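Local coordinates for protein thermotoga maritima TmcAL (Thermotoga maritima, PDB 5Y0T) that belongs to the HIGH nucleotidyl transferase family, of the HUP clan, and holds adenosine-5'-rp-alpha-thio-triphosphate in a pocket of its alpha/beta fold, at residues 350-353 with 354-358; 368-371 with 372-376; 175-178 with 179-183. One frame throughout, in Å; residues are numbered along the deposited sequence.

Interaction 1: residues 350-353 with 354-358; sequences LSLM and RKKAK
L350 opens the last turns of helix 346-356, and its backbone O accepts a hydrogen bond from R354 N at 3.0 Å. One turn on, the two side chains also meet: methyl CD2 of L350 lies 4.0 Å from NH1 of R354, approaching the guanidinium obliquely. The arginine reaches that far because its chain is extended from CG to NE, running back over the preceding turn. L350 itself also packs on I339 and F342 of strand 337-343.

S351 makes the polar link. Its OG stands 3.7 Å from K355 NZ, and a water to the side joins the two: it donates to S351 O at 2.7 Å, accepts from K355 NZ, and hydrogen-bonds S351 OG as well. The lysine bends only at its last torsion (chi4 72°), which brings the ammonium back to this water.

At L352 the contact is apolar. Its methyl CD1 touches CE of K356 at 3.7 Å, and CG is nearly as close to CD, the two chains crossing at a slant. K356 N also bonds to L352 O, and K355 N adds a weak bond to the same oxygen. L352 also touches M1 and V95.

M353 closes the walk through its main chain: A357 N donates to M353 O at 2.7 Å, although A357 is already the first residue to leave the helical conformation. The side chain of M353 packs on V95 and on I361 of strand 361-362.

Taken together, L352 packs on the aliphatic carbons CD and CE of K356, whereas L350 lays a methyl near the guanidinium of R354. The water relays the K355 ammonium to S351 O, a carbonyl near the helix end, and the positive charge would probably be eased by this and by solvent.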
loop_
_atom_site.group_PDB
_atom_site.type_symbol
_atom_site.label_atom_id
_atom_site.label_comp_id
_atom_site.label_asym_id
_atom_site.label_seq_id
_atom_site.Cartn_x
_atom_site.Cartn_y
_atom_site.Cartn_z
ATOM N N LEU A 350 -12.647 -7.956 -36.545
ATOM C CA LEU A 350 -12.997 -8.468 -35.219
ATOM C C LEU A 350 -13.955 -9.650 -35.342
ATOM O O LEU A 350 -13.845 -10.643 -34.617
ATOM C CB LEU A 350 -13.601 -7.360 -34.361
ATOM C CG LEU A 350 -13.977 -7.772 -32.933
ATOM C CD1 LEU A 350 -12.768 -8.376 -32.223
ATOM C CD2 LEU A 350 -14.518 -6.564 -32.168
ATOM N N SER A 351 -14.871 -9.566 -36.301
ATOM C CA SER A 351 -15.791 -10.653 -36.553
ATOM C C SER A 351 -15.046 -11.939 -36.971
ATOM O O SER A 351 -15.375 -13.053 -36.530
ATOM C CB SER A 351 -16.808 -10.225 -37.622
ATOM O OG SER A 351 -17.648 -11.306 -37.973
ATOM N N LEU A 352 -14.028 -11.783 -37.802
ATOM C CA LEU A 352 -13.221 -12.928 -38.212
ATOM C C LEU A 352 -12.423 -13.492 -37.028
ATOM O O LEU A 352 -12.310 -14.703 -36.882
ATOM C CB LEU A 352 -12.271 -12.543 -39.345
ATOM C CG LEU A 352 -11.515 -13.733 -39.945
ATOM C CD1 LEU A 352 -12.500 -14.753 -40.536
ATOM C CD2 LEU A 352 -10.547 -13.273 -41.012
ATOM N N MET A 353 -11.878 -12.608 -36.194
ATOM C CA MET A 353 -11.188 -13.031 -34.973
ATOM C C MET A 353 -12.075 -13.895 -34.097
ATOM O O MET A 353 -11.600 -14.853 -33.496
ATOM C CB MET A 353 -10.699 -11.824 -34.166
ATOM C CG MET A 353 -9.486 -11.138 -34.774
ATOM S SD MET A 353 -9.094 -9.593 -33.935
ATOM C CE MET A 353 -9.002 -10.166 -32.239
ATOM N N ARG A 354 -13.363 -13.574 -34.025
ATOM C CA ARG A 354 -14.247 -14.379 -33.180
ATOM C C ARG A 354 -14.314 -15.808 -33.693
ATOM O O ARG A 354 -14.499 -16.746 -32.914
ATOM C CB ARG A 354 -15.642 -13.769 -33.094
ATOM C CG ARG A 354 -15.663 -12.428 -32.343
ATOM C CD ARG A 354 -17.086 -11.977 -32.011
ATOM N NE ARG A 354 -17.129 -10.577 -31.583
ATOM C CZ ARG A 354 -16.885 -10.162 -30.340
ATOM N NH1 ARG A 354 -16.956 -8.870 -30.044
ATOM N NH2 ARG A 354 -16.568 -11.037 -29.391
ATOM N N LYS A 355 -14.144 -15.987 -34.998
ATOM C CA LYS A 355 -14.106 -17.338 -35.552
ATOM C C LYS A 355 -12.726 -17.982 -35.410
ATOM O O LYS A 355 -12.619 -19.192 -35.210
ATOM C CB LYS A 355 -14.513 -17.339 -37.031
ATOM C CG LYS A 355 -15.931 -16.811 -37.299
ATOM C CD LYS A 355 -16.211 -16.778 -38.804
ATOM C CE LYS A 355 -17.635 -16.316 -39.127
ATOM N NZ LYS A 355 -17.852 -14.856 -38.892
ATOM N N LYS A 356 -11.672 -17.197 -35.606
ATOM C CA LYS A 356 -10.325 -17.776 -35.697
ATOM C C LYS A 356 -9.426 -17.671 -34.457
ATOM O O LYS A 356 -8.359 -18.293 -34.418
ATOM C CB LYS A 356 -9.596 -17.129 -36.880
ATOM C CG LYS A 356 -10.271 -17.373 -38.224
ATOM C CD LYS A 356 -9.346 -17.006 -39.381
ATOM C CE LYS A 356 -9.912 -17.448 -40.732
ATOM N NZ LYS A 356 -10.182 -18.919 -40.789
ATOM N N ALA A 357 -9.848 -16.924 -33.440
ATOM C CA ALA A 357 -8.930 -16.620 -32.337
ATOM C C ALA A 357 -8.671 -17.849 -31.478
ATOM O O ALA A 357 -9.518 -18.728 -31.383
ATOM C CB ALA A 357 -9.459 -15.499 -31.478
ATOM N N LYS A 358 -7.482 -17.910 -30.884
ATOM C CA LYS A 358 -7.090 -19.034 -30.039
ATOM C C LYS A 358 -7.227 -18.710 -28.557
ATOM O O LYS A 358 -6.915 -19.546 -27.725
ATOM C CB LYS A 358 -5.638 -19.455 -30.330
ATOM C CG LYS A 358 -5.272 -19.558 -31.816
ATOM C CD LYS A 358 -3.744 -19.602 -31.998
ATOM C CE LYS A 358 -3.345 -19.460 -33.462
ATOM N NZ LYS A 358 -1.934 -19.893 -33.681
HETATM O O HOH W 1 -17.952 -13.738 -36.021
#

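Interaction 2: residues 368-371 with 372-376; sequences YRKV and LEKTD
L372 N donates to Y368 O at 3.0 Å, the first of three successive i to i+4 bonds that make helix 368-374 a short alpha-helix of barely two turns. The side chains of Y368 and L372 stand a turn apart and share a neighbour, F384 of helix 381-399; the leucine also rests on L385 and V379, so this is the buried side of the helix.

E373 N likewise donates to R369 O. The glutamate side chain lies back along the preceding turn: CG sits beside the backbone N (chi1 -77°), and this brings CG to 3.2 Å from R369 O. The opposite charges of the two residues do not meet, for R369 NE and E373 OE1 are 6.0 Å apart, and any attraction between them would be a longer-range one.

K374 closes the regular series with a bond from its N to K370 O, and a weak one to V371 O. Its chain bends at chi3 (-76°) and folds back over the turn, so that CE comes to 4.0 Å from CB of K370. K370 itself runs out extended, which leaves the two ammonium nitrogens 5.7 Å apart without contact.

T375 is the first residue beyond helical geometry. Its OG1 bonds to the backbone N of L377, and both T375 and V371 pack on P360. The methyl CG2 of T375 turns back toward the helix end, 3.8 Å from V371 O.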
loop_
_atom_site.group_PDB
_atom_site.type_symbol
_atom_site.label_atom_id
_atom_site.label_comp_id
_atom_site.label_asym_id
_atom_site.label_seq_id
_atom_site.Cartn_x
_atom_site.Cartn_y
_atom_site.Cartn_z
ATOM N N TYR A 368 -16.829 -10.756 -18.342
ATOM C CA TYR A 368 -15.648 -11.576 -18.607
ATOM C C TYR A 368 -15.675 -12.908 -17.873
ATOM O O TYR A 368 -15.120 -13.882 -18.374
ATOM C CB TYR A 368 -14.349 -10.828 -18.308
ATOM C CG TYR A 368 -13.869 -10.721 -16.874
ATOM C CD1 TYR A 368 -13.388 -11.828 -16.178
ATOM C CD2 TYR A 368 -13.787 -9.486 -16.260
ATOM C CE1 TYR A 368 -12.922 -11.709 -14.895
ATOM C CE2 TYR A 368 -13.298 -9.357 -14.977
ATOM C CZ TYR A 368 -12.862 -10.470 -14.299
ATOM O OH TYR A 368 -12.368 -10.335 -13.011
ATOM N N ARG A 369 -16.350 -12.975 -16.722
ATOM C CA ARG A 369 -16.442 -14.248 -16.015
ATOM C C ARG A 369 -17.346 -15.226 -16.746
ATOM O O ARG A 369 -17.122 -16.438 -16.687
ATOM C CB ARG A 369 -16.949 -14.053 -14.585
ATOM C CG ARG A 369 -16.025 -13.197 -13.749
ATOM C CD ARG A 369 -16.474 -13.158 -12.303
ATOM N NE ARG A 369 -15.544 -13.917 -11.479
ATOM C CZ ARG A 369 -14.522 -13.379 -10.827
ATOM N NH1 ARG A 369 -14.311 -12.074 -10.881
ATOM N NH2 ARG A 369 -13.719 -14.150 -10.117
ATOM N N LYS A 370 -18.387 -14.715 -17.406
ATOM C CA LYS A 370 -19.254 -15.577 -18.206
ATOM C C LYS A 370 -18.495 -16.061 -19.438
ATOM O O LYS A 370 -18.625 -17.217 -19.841
ATOM C CB LYS A 370 -20.547 -14.852 -18.621
ATOM C CG LYS A 370 -21.450 -14.537 -17.445
ATOM C CD LYS A 370 -22.864 -14.081 -17.869
ATOM C CE LYS A 370 -23.785 -14.050 -16.642
ATOM N NZ LYS A 370 -25.200 -13.705 -16.957
ATOM N N VAL A 371 -17.711 -15.173 -20.034
ATOM C CA VAL A 371 -16.869 -15.553 -21.162
ATOM C C VAL A 371 -15.969 -16.729 -20.765
ATOM O O VAL A 371 -15.876 -17.735 -21.484
ATOM C CB VAL A 371 -15.995 -14.378 -21.658
ATOM C CG1 VAL A 371 -14.948 -14.885 -22.649
ATOM C CG2 VAL A 371 -16.859 -13.303 -22.313
ATOM N N LEU A 372 -15.338 -16.616 -19.599
ATOM C CA LEU A 372 -14.419 -17.649 -19.130
ATOM C C LEU A 372 -15.143 -18.959 -18.834
ATOM O O LEU A 372 -14.663 -20.043 -19.185
ATOM C CB LEU A 372 -13.674 -17.175 -17.872
ATOM C CG LEU A 372 -12.705 -18.210 -17.276
ATOM C CD1 LEU A 372 -11.632 -18.602 -18.283
ATOM C CD2 LEU A 372 -12.076 -17.722 -15.970
ATOM N N GLU A 373 -16.297 -18.855 -18.183
ATOM C CA GLU A 373 -17.073 -20.039 -17.812
ATOM C C GLU A 373 -17.510 -20.807 -19.046
ATOM O O GLU A 373 -17.587 -22.039 -19.033
ATOM C CB GLU A 373 -18.308 -19.649 -16.981
ATOM C CG GLU A 373 -18.006 -19.303 -15.525
ATOM C CD GLU A 373 -19.169 -18.614 -14.803
ATOM O OE1 GLU A 373 -19.014 -18.284 -13.603
ATOM O OE2 GLU A 373 -20.232 -18.397 -15.431
ATOM N N LYS A 374 -17.825 -20.085 -20.114
ATOM C CA LYS A 374 -18.403 -20.755 -21.271
ATOM C C LYS A 374 -17.454 -21.059 -22.435
ATOM O O LYS A 374 -17.836 -21.772 -23.364
ATOM C CB LYS A 374 -19.594 -19.928 -21.776
ATOM C CG LYS A 374 -20.729 -19.860 -20.750
ATOM C CD LYS A 374 -21.966 -19.140 -21.272
ATOM C CE LYS A 374 -21.764 -17.638 -21.295
ATOM N NZ LYS A 374 -23.062 -16.932 -21.124
ATOM N N THR A 375 -16.213 -20.587 -22.379
ATOM C CA THR A 375 -15.358 -20.734 -23.555
ATOM C C THR A 375 -15.019 -22.206 -23.829
ATOM O O THR A 375 -14.868 -23.001 -22.902
ATOM C CB THR A 375 -14.053 -19.899 -23.440
ATOM O OG1 THR A 375 -13.323 -20.002 -24.666
ATOM C CG2 THR A 375 -13.176 -20.354 -22.264
ATOM N N ASP A 376 -14.954 -22.559 -25.115
ATOM C CA ASP A 376 -14.478 -23.876 -25.560
ATOM C C ASP A 376 -12.950 -23.962 -25.500
ATOM O O ASP A 376 -12.383 -25.037 -25.569
ATOM C CB ASP A 376 -14.919 -24.168 -27.001
ATOM C CG ASP A 376 -16.389 -24.532 -27.113
ATOM O OD1 ASP A 376 -17.026 -24.809 -26.072
ATOM O OD2 ASP A 376 -16.900 -24.560 -28.255
#

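Interaction 3: residues 175-178 with 179-183; sequences YIHS and ALKIG
H177 and K181, one turn apart, supply the side-chain contact. The imidazole lies obliquely to the lysine, with NE2 3.7 Å from K181 CG and CD2 equally close to that carbon, so aliphatic carbon rather than the ammonium meets the ring. With CG of H177 anti to the backbone N (chi1 -177°), the ring swings forward along the helix to reach K181. H177 also touches Y119 of helix 108-120.

Water makes the second link. One molecule donates to S178 OG at 3.1 Å and accepts a weak bond from K181 NZ, and it sits over one face of the H177 ring, offset toward the rim. S178 OG is also bonded to E174 O.

Regular backbone bonds join the two halves: A179 N to Y175 O, L180 N to I176 O, K181 N to H177 O and I182 N to S178 O. I182 then lays CG1 3.4 Å from S178 O.

Apolar contacts join the helix to its neighbours: Y175, I176 and A179 touch F188 of strand 187-192. The side chain of Y175 comes within about 5 Å (nearest atoms) of the bound adenosine-5'-rp-alpha-thio-triphosphate. At the other end G183, with positive phi, turns its N back to L180 O, and helix 167-182 finishes in a Schellman motif.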
loop_
_atom_site.group_PDB
_atom_site.type_symbol
_atom_site.label_atom_id
_atom_site.label_comp_id
_atom_site.label_asym_id
_atom_site.label_seq_id
_atom_site.Cartn_x
_atom_site.Cartn_y
_atom_site.Cartn_z
ATOM N N TYR A 175 10.885 -10.259 -30.172
ATOM C CA TYR A 175 9.603 -10.557 -30.861
ATOM C C TYR A 175 9.746 -11.803 -31.728
ATOM O O TYR A 175 8.878 -12.681 -31.744
ATOM C CB TYR A 175 9.121 -9.411 -31.775
ATOM C CG TYR A 175 8.816 -8.087 -31.111
ATOM C CD1 TYR A 175 8.120 -8.021 -29.917
ATOM C CD2 TYR A 175 9.235 -6.885 -31.703
ATOM C CE1 TYR A 175 7.851 -6.808 -29.314
ATOM C CE2 TYR A 175 8.965 -5.649 -31.097
ATOM C CZ TYR A 175 8.279 -5.623 -29.910
ATOM O OH TYR A 175 8.025 -4.423 -29.297
ATOM N N ILE A 176 10.833 -11.848 -32.494
ATOM C CA ILE A 176 11.044 -12.928 -33.431
ATOM C C ILE A 176 11.293 -14.228 -32.677
ATOM O O ILE A 176 10.753 -15.281 -33.025
ATOM C CB ILE A 176 12.228 -12.611 -34.383
ATOM C CG1 ILE A 176 11.895 -11.392 -35.257
ATOM C CG2 ILE A 176 12.551 -13.806 -35.267
ATOM C CD1 ILE A 176 13.110 -10.749 -35.920
ATOM N N HIS A 177 12.110 -14.149 -31.635
ATOM C CA HIS A 177 12.378 -15.312 -30.798
ATOM C C HIS A 177 11.082 -15.858 -30.217
ATOM O O HIS A 177 10.852 -17.065 -30.255
ATOM C CB HIS A 177 13.354 -14.962 -29.681
ATOM C CG HIS A 177 13.727 -16.129 -28.821
ATOM N ND1 HIS A 177 14.252 -15.981 -27.557
ATOM C CD2 HIS A 177 13.643 -17.464 -29.039
ATOM C CE1 HIS A 177 14.477 -17.173 -27.031
ATOM N NE2 HIS A 177 14.119 -18.091 -27.912
ATOM N N SER A 178 10.231 -14.970 -29.698
ATOM C CA SER A 178 8.917 -15.360 -29.175
ATOM C C SER A 178 8.059 -16.068 -30.221
ATOM O O SER A 178 7.438 -17.096 -29.941
ATOM C CB SER A 178 8.169 -14.132 -28.644
ATOM O OG SER A 178 8.782 -13.675 -27.444
ATOM N N ALA A 179 8.024 -15.524 -31.434
ATOM C CA ALA A 179 7.250 -16.154 -32.497
ATOM C C ALA A 179 7.779 -17.554 -32.784
ATOM O O ALA A 179 7.002 -18.476 -32.999
ATOM C CB ALA A 179 7.294 -15.319 -33.750
ATOM N N LEU A 180 9.107 -17.706 -32.793
ATOM C CA LEU A 180 9.710 -19.026 -32.995
ATOM C C LEU A 180 9.281 -19.964 -31.876
ATOM O O LEU A 180 8.853 -21.097 -32.129
ATOM C CB LEU A 180 11.246 -18.934 -33.056
ATOM C CG LEU A 180 11.801 -18.302 -34.337
ATOM C CD1 LEU A 180 13.335 -18.142 -34.287
ATOM C CD2 LEU A 180 11.384 -19.149 -35.529
ATOM N N LYS A 181 9.369 -19.491 -30.636
ATOM C CA LYS A 181 8.998 -20.340 -29.499
ATOM C C LYS A 181 7.562 -20.837 -29.580
ATOM O O LYS A 181 7.287 -21.996 -29.267
ATOM C CB LYS A 181 9.196 -19.610 -28.167
ATOM C CG LYS A 181 10.641 -19.311 -27.835
ATOM C CD LYS A 181 10.836 -19.189 -26.331
ATOM C CE LYS A 181 9.673 -18.463 -25.680
ATOM N NZ LYS A 181 9.971 -18.083 -24.273
ATOM N N ILE A 182 6.633 -19.972 -29.968
ATOM C CA ILE A 182 5.247 -20.404 -29.991
ATOM C C ILE A 182 4.828 -20.970 -31.338
ATOM O O ILE A 182 3.671 -21.329 -31.522
ATOM C CB ILE A 182 4.275 -19.254 -29.584
ATOM C CG1 ILE A 182 4.236 -18.134 -30.626
ATOM C CG2 ILE A 182 4.659 -18.715 -28.206
ATOM C CD1 ILE A 182 3.146 -17.066 -30.314
ATOM N N GLY A 183 5.762 -21.068 -32.278
ATOM C CA GLY A 183 5.448 -21.685 -33.557
ATOM C C GLY A 183 4.608 -20.804 -34.463
ATOM O O GLY A 183 3.879 -21.294 -35.309
HETATM O O HOH W 2 10.608 -15.432 -25.710
#

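In the fold
Following the chain from the N terminus, interaction 3 comes first, in the last turns of helix 167-182, just before strand 187-192. Interaction 1 follows far later, at the end of helix 346-356, the helix of the beta-alpha-beta unit between strands 337-343 and 361-362. Interaction 2 comes soon after, on helix 368-374, which packs against helix 381-399. All three are in series, each within one helix and its exit, so none closes a long loop, nests or crosses another. Interactions 1 and 2 lie with centres 16 Å apart, on the same side of the chain's centre. Helix 79-92 links interactions 3 and 1: I182 touches D91, which also forms a salt bridge with K358.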